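PDB 6ON6: NeuRonal IgCAM-5 from Caenorhabditis elegans, which probably acts as a neuronal cell-surface adhesion receptor that pairs with itself through its first immunoglobulin domain, the part crystallised here. Local coordinates for residues K81-Q84 and E85-G89. Residues are numbered along the deposited sequence; the frame is centred on the assembly and turned at random.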
loop_
_atom_site.group_PDB
_atom_site.type_symbol
_atom_site.label_atom_id
_atom_site.label_comp_id
_atom_site.label_asym_id
_atom_site.label_seq_id
_atom_site.Cartn_x
_atom_site.Cartn_y
_atom_site.Cartn_z
ATOM N N LYS A 81 6.407 -11.920 11.943
ATOM C CA LYS A 81 6.592 -13.120 12.738
ATOM C C LYS A 81 7.018 -14.272 11.843
ATOM O O LYS A 81 6.597 -14.371 10.684
ATOM C CB LYS A 81 5.265 -13.492 13.406
ATOM C CG LYS A 81 4.714 -12.409 14.380
ATOM C CD LYS A 81 5.482 -12.420 15.668
ATOM C CE LYS A 81 5.044 -13.656 16.477
ATOM N NZ LYS A 81 5.751 -13.812 17.796
ATOM N N ASN A 82 7.788 -15.206 12.415
ATOM C CA ASN A 82 8.014 -16.505 11.770
ATOM C C ASN A 82 8.555 -16.327 10.348
ATOM O O ASN A 82 7.993 -16.794 9.371
ATOM C CB ASN A 82 6.727 -17.353 11.765
ATOM C CG ASN A 82 6.953 -18.734 11.227
ATOM O OD1 ASN A 82 8.046 -19.298 11.348
ATOM N ND2 ASN A 82 5.924 -19.266 10.579
ATOM N N VAL A 83 9.681 -15.616 10.244
ATOM C CA VAL A 83 10.175 -15.215 8.933
ATOM C C VAL A 83 10.444 -16.425 8.037
ATOM O O VAL A 83 10.973 -17.444 8.490
ATOM C CB VAL A 83 11.435 -14.349 9.139
ATOM C CG1 VAL A 83 12.226 -14.288 7.879
ATOM C CG2 VAL A 83 11.023 -12.951 9.633
ATOM N N GLN A 84 10.069 -16.295 6.760
ATOM C CA GLN A 84 10.246 -17.330 5.751
ATOM C C GLN A 84 10.940 -16.696 4.553
ATOM O O GLN A 84 11.049 -15.479 4.447
ATOM C CB GLN A 84 8.881 -17.872 5.344
ATOM C CG GLN A 84 8.122 -18.526 6.502
ATOM C CD GLN A 84 8.780 -19.766 7.010
ATOM O OE1 GLN A 84 9.217 -20.624 6.197
ATOM N NE2 GLN A 84 8.721 -19.974 8.338
ATOM N N GLU A 85 11.433 -17.521 3.646
ATOM C CA GLU A 85 11.999 -17.057 2.386
ATOM C C GLU A 85 11.104 -16.048 1.676
ATOM O O GLU A 85 11.590 -15.029 1.173
ATOM C CB GLU A 85 12.223 -18.241 1.467
ATOM C CG GLU A 85 13.330 -19.162 1.898
ATOM C CD GLU A 85 13.685 -20.142 0.777
ATOM O OE1 GLU A 85 13.098 -21.258 0.702
ATOM O OE2 GLU A 85 14.535 -19.754 -0.058
ATOM N N SER A 86 9.796 -16.258 1.687
ATOM C CA SER A 86 8.892 -15.353 0.998
ATOM C C SER A 86 8.841 -13.975 1.648
ATOM O O SER A 86 8.359 -13.035 1.008
ATOM C CB SER A 86 7.481 -15.927 0.920
ATOM O OG SER A 86 7.081 -16.350 2.194
ATOM N N ASP A 87 9.329 -13.830 2.890
ATOM C CA ASP A 87 9.386 -12.513 3.528
ATOM C C ASP A 87 10.599 -11.695 3.129
ATOM O O ASP A 87 10.657 -10.509 3.504
ATOM C CB ASP A 87 9.374 -12.701 5.044
ATOM C CG ASP A 87 8.102 -13.373 5.525
ATOM O OD1 ASP A 87 7.021 -12.930 5.106
ATOM O OD2 ASP A 87 8.191 -14.319 6.311
ATOM N N ARG A 88 11.579 -12.259 2.415
ATOM C CA ARG A 88 12.710 -11.465 1.931
ATOM C C ARG A 88 12.210 -10.265 1.145
ATOM O O ARG A 88 11.279 -10.388 0.340
ATOM C CB ARG A 88 13.531 -12.264 0.926
ATOM C CG ARG A 88 14.393 -13.337 1.476
ATOM C CD ARG A 88 15.152 -14.024 0.339
ATOM N NE ARG A 88 15.994 -15.059 0.921
ATOM C CZ ARG A 88 15.880 -16.359 0.700
ATOM N NH1 ARG A 88 14.983 -16.826 -0.162
ATOM N NH2 ARG A 88 16.701 -17.192 1.326
ATOM N N GLY A 89 12.878 -9.114 1.325
ATOM C CA GLY A 89 12.618 -7.986 0.458
ATOM C C GLY A 89 12.624 -6.683 1.215
ATOM O O GLY A 89 13.135 -6.597 2.326
HETATM O O HOH W 1 10.520 -20.363 3.885
#
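E85 follows directly on Q84 and begins a short 3-10 turn between strands 75-80 and 89-95, the E-F loop of the immunoglobulin domain. One water bridges the two residues. It accepts from E85 N and donates to Q84 OE1, at 2.7 Å from the latter. The Q84 side chain bends at CG (chi2 -66°), which also sends NE2 back to N82, where its bonds are weak. S86 adds little.

D87 carries the contact. Its N donates to Q84 O (2.8 Å) from above the carbonyl plane. Its CG lies beside its own backbone N (chi1 -62°), and this brings OD2 back to Q84 N, also at 2.8 Å. That N-H arrives on the anti side of the carboxylate, 21° out of its plane. OD2 also forms a salt bridge with K62. With an alanine here, Q84 N would probably lack its acceptor and the K62 ammonium its carboxylate partner.

R88 reaches back to E85, NH1 making a salt bridge to OE2 (3.0 Å) in the guanidinium plane; NH2 binds V109 O. G89 opens strand 89-95, with backbone angles that suit glycine.

D87, G89 and Y91 form the D-x-G-x-Y signature before the disulfide cysteine C93. The Y91 hydroxyl bonds D87 O, as in a tyrosine corner. Opposed bonds between Q84 and D87 thus close the turn, and the lysine charge probably stabilises the carboxylate as an anion.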